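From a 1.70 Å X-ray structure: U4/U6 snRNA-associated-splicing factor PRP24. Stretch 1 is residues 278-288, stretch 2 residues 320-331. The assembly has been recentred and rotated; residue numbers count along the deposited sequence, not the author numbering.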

# COMPACT_ATOMS: atom_id res chain seq x y z
N LEU A 278 11.28 3.57 25.57
CA LEU A 278 9.84 3.80 25.58
C LEU A 278 9.48 5.26 25.80
O LEU A 278 8.47 5.75 25.29
CB LEU A 278 9.16 2.92 26.64
CG LEU A 278 9.12 1.41 26.34
CD1 LEU A 278 8.33 0.65 27.40
CD2 LEU A 278 8.55 1.12 24.95
N GLU A 279 10.31 5.97 26.55
CA GLU A 279 9.99 7.35 26.89
C GLU A 279 10.26 8.30 25.72
O GLU A 279 9.90 9.47 25.78
CB GLU A 279 10.72 7.79 28.16
CG GLU A 279 12.23 7.93 28.04
CD GLU A 279 12.88 8.31 29.36
OE1 GLU A 279 12.27 8.03 30.42
OE2 GLU A 279 13.99 8.89 29.34
N THR A 280 10.87 7.80 24.64
CA THR A 280 11.11 8.62 23.46
C THR A 280 10.00 8.47 22.40
O THR A 280 10.04 9.13 21.35
CB THR A 280 12.46 8.31 22.78
OG1 THR A 280 12.42 6.99 22.21
CG2 THR A 280 13.60 8.41 23.78
N LEU A 281 9.03 7.61 22.66
CA LEU A 281 7.97 7.37 21.67
C LEU A 281 6.57 7.70 22.18
O LEU A 281 6.31 7.72 23.39
CB LEU A 281 8.01 5.93 21.15
CG LEU A 281 7.71 4.76 22.10
CD1 LEU A 281 6.21 4.49 22.21
CD2 LEU A 281 8.43 3.50 21.64
N ILE A 282 5.65 7.94 21.24
CA ILE A 282 4.24 8.02 21.56
C ILE A 282 3.47 7.21 20.53
O ILE A 282 4.00 6.88 19.47
CB ILE A 282 3.70 9.47 21.53
CG1 ILE A 282 3.65 9.99 20.09
CG2 ILE A 282 4.53 10.39 22.43
CD1 ILE A 282 3.02 11.38 19.98
N CYS A 283 2.22 6.87 20.84
CA CYS A 283 1.35 6.22 19.88
C CYS A 283 0.25 7.18 19.51
O CYS A 283 -0.20 7.97 20.34
CB CYS A 283 0.73 4.97 20.48
SG CYS A 283 1.94 3.66 20.78
N LEU A 284 -0.18 7.12 18.25
CA LEU A 284 -1.36 7.84 17.79
C LEU A 284 -2.41 6.81 17.38
O LEU A 284 -2.09 5.82 16.74
CB LEU A 284 -1.01 8.71 16.57
CG LEU A 284 0.00 9.83 16.80
CD1 LEU A 284 0.14 10.66 15.54
CD2 LEU A 284 -0.42 10.73 17.99
N PHE A 285 -3.66 7.04 17.76
CA PHE A 285 -4.72 6.08 17.49
C PHE A 285 -6.06 6.78 17.74
O PHE A 285 -6.07 7.78 18.46
CB PHE A 285 -4.58 4.88 18.43
CG PHE A 285 -4.45 5.25 19.89
CD1 PHE A 285 -3.22 5.58 20.43
CD2 PHE A 285 -5.57 5.25 20.72
CE1 PHE A 285 -3.09 5.92 21.77
CE2 PHE A 285 -5.44 5.58 22.06
CZ PHE A 285 -4.21 5.92 22.58
N PRO A 286 -7.15 6.29 17.14
CA PRO A 286 -7.20 5.25 16.10
C PRO A 286 -6.95 5.86 14.73
O PRO A 286 -7.33 7.01 14.47
CB PRO A 286 -8.64 4.75 16.19
CG PRO A 286 -9.41 6.02 16.52
CD PRO A 286 -8.51 6.81 17.45
N LEU A 287 -6.32 5.09 13.85
CA LEU A 287 -5.98 5.52 12.50
C LEU A 287 -6.48 4.47 11.51
O LEU A 287 -6.50 3.26 11.82
CB LEU A 287 -4.45 5.62 12.34
CG LEU A 287 -3.71 6.64 13.21
CD1 LEU A 287 -2.19 6.52 13.06
CD2 LEU A 287 -4.17 8.03 12.82
N SER A 288 -6.87 4.92 10.32
CA SER A 288 -7.20 4.03 9.21
C SER A 288 -5.99 3.20 8.80
O SER A 288 -4.87 3.70 8.77
CB SER A 288 -7.62 4.86 8.00
OG SER A 288 -7.61 4.07 6.82
N PHE A 320 -3.57 -2.67 16.27
CA PHE A 320 -4.22 -1.85 17.30
C PHE A 320 -4.71 -0.52 16.74
O PHE A 320 -4.87 0.44 17.50
CB PHE A 320 -3.27 -1.64 18.48
CG PHE A 320 -2.94 -2.91 19.21
CD1 PHE A 320 -3.89 -3.51 20.03
CD2 PHE A 320 -1.71 -3.53 19.04
CE1 PHE A 320 -3.61 -4.69 20.69
CE2 PHE A 320 -1.42 -4.71 19.70
CZ PHE A 320 -2.38 -5.29 20.52
N ASN A 321 -4.94 -0.47 15.43
CA ASN A 321 -5.38 0.76 14.75
C ASN A 321 -4.52 1.98 15.07
O ASN A 321 -5.03 3.09 15.26
CB ASN A 321 -6.85 1.07 15.07
CG ASN A 321 -7.77 -0.09 14.77
OD1 ASN A 321 -7.60 -0.78 13.78
ND2 ASN A 321 -8.76 -0.31 15.64
N GLY A 322 -3.20 1.79 15.14
CA GLY A 322 -2.33 2.86 15.57
C GLY A 322 -1.02 3.00 14.81
O GLY A 322 -0.76 2.30 13.83
N ALA A 323 -0.21 3.96 15.25
CA ALA A 323 1.14 4.15 14.74
C ALA A 323 2.00 4.57 15.91
O ALA A 323 1.53 5.23 16.85
CB ALA A 323 1.16 5.21 13.64
N ILE A 324 3.27 4.17 15.85
CA ILE A 324 4.26 4.59 16.82
C ILE A 324 5.12 5.67 16.20
O ILE A 324 5.59 5.55 15.06
CB ILE A 324 5.16 3.43 17.22
CG1 ILE A 324 4.34 2.38 17.98
CG2 ILE A 324 6.34 3.93 18.06
CD1 ILE A 324 5.10 1.06 18.24
N ILE A 325 5.29 6.77 16.94
CA ILE A 325 6.17 7.84 16.50
C ILE A 325 7.33 7.88 17.48
O ILE A 325 7.14 8.07 18.68
CB ILE A 325 5.49 9.21 16.56
CG1 ILE A 325 4.07 9.16 15.98
CG2 ILE A 325 6.36 10.24 15.82
CD1 ILE A 325 4.01 8.90 14.51
N ILE A 326 8.55 7.66 16.98
CA ILE A 326 9.71 7.68 17.85
C ILE A 326 10.41 9.01 17.66
O ILE A 326 10.74 9.39 16.52
CB ILE A 326 10.67 6.54 17.52
CG1 ILE A 326 9.94 5.20 17.57
CG2 ILE A 326 11.85 6.55 18.48
CD1 ILE A 326 10.86 4.01 17.29
N PHE A 327 10.57 9.75 18.75
CA PHE A 327 11.21 11.06 18.69
C PHE A 327 12.65 10.93 19.18
O PHE A 327 13.11 9.83 19.47
CB PHE A 327 10.45 12.07 19.54
CG PHE A 327 9.06 12.35 19.02
CD1 PHE A 327 8.87 13.18 17.92
CD2 PHE A 327 7.94 11.80 19.64
CE1 PHE A 327 7.59 13.46 17.45
CE2 PHE A 327 6.66 12.06 19.16
CZ PHE A 327 6.49 12.89 18.06
N ARG A 328 13.35 12.06 19.30
CA ARG A 328 14.78 12.01 19.61
C ARG A 328 15.10 12.10 21.10
O ARG A 328 16.15 11.62 21.54
CB ARG A 328 15.55 13.06 18.81
CG ARG A 328 15.17 13.04 17.34
CD ARG A 328 16.37 13.08 16.42
NE ARG A 328 16.66 11.80 15.78
CZ ARG A 328 16.90 11.65 14.48
NH1 ARG A 328 16.88 12.71 13.68
NH2 ARG A 328 17.15 10.45 13.98
N ASP A 329 14.20 12.70 21.88
CA ASP A 329 14.31 12.63 23.34
C ASP A 329 12.96 12.57 24.05
O ASP A 329 11.92 12.85 23.44
CB ASP A 329 15.16 13.79 23.90
CG ASP A 329 14.54 15.14 23.63
OD1 ASP A 329 13.59 15.51 24.34
OD2 ASP A 329 15.02 15.84 22.72
N SER A 330 12.98 12.21 25.33
CA SER A 330 11.77 12.03 26.13
C SER A 330 11.03 13.34 26.40
O SER A 330 9.81 13.34 26.60
CB SER A 330 12.11 11.37 27.46
OG SER A 330 13.19 12.05 28.10
N LYS A 331 11.76 14.44 26.41
CA LYS A 331 11.16 15.74 26.67
C LYS A 331 10.34 16.18 25.46
O LYS A 331 9.22 16.66 25.61
CB LYS A 331 12.22 16.78 27.01
CG LYS A 331 13.20 16.31 28.07
CD LYS A 331 14.57 15.99 27.47
CE LYS A 331 15.45 17.23 27.44
NZ LYS A 331 16.73 16.97 26.71
O HOH W 1 8.09 11.01 27.52

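Two antiparallel β-strands bond through alternate residues and pack through all of them, and this pair from PRP24 illustrates the rule. Residues 281-285 run against the strand beginning at Gly322, their directions 155° apart.

The contact opens ahead of the strand. Glu279 meets the start of a helix at Ser330: Ser330 OG donates a weak hydrogen bond to Glu279 OE2 (3.5 Å), and a water donates to both Glu279 O (2.9 Å) and Ser330 O (3.0 Å), tying the two carbonyls together. A type I turn from Leu278 to Leu281 leads into the strand, and Thr280 O accepts from Phe327 N at 2.7 Å.

Leu281 faces Ile326 in a non-hydrogen-bonded pair, which brings their CA atoms to 4.2 Å; its CB also lies 4.0 Å from Ile324 CG2. Ile282 and Ile325 form the hydrogen-bonded pair that follows, with Ile282 N to Ile325 O at 3.0 Å and Ile325 N to Ile282 O at 2.8 Å, and here the CA atoms stand 5.4 Å apart. On this face Ile282 CG1 reaches the edge of the Phe327 ring, 3.8 Å from CE2.

Cys283 returns to the face of Leu281, Ile324 and Ile326, its SG 3.9 Å from Ile324 CG1. Its backbone contributes a CA-H...O contact, Cys283 CA to Ala323 O at 3.2 Å. That same carbonyl accepts from Leu284 N (2.9 Å), while Ala323 N donates to Leu284 O (3.0 Å). Leu284 shares its face with Ile282, Ala323 and Ile325, and its CG lies 4.2 Å from Ile325 CG1.

Phe285 lies beside Gly322, but its ring leads away. After the cis peptide bond before Pro286, Asn321 O receives Leu287 N (2.8 Å) and lies 3.2 Å from Pro286 CA. Leu287 CD1 then packs against Ala323 CB at 3.6 Å, extending the apolar contact beyond the strand.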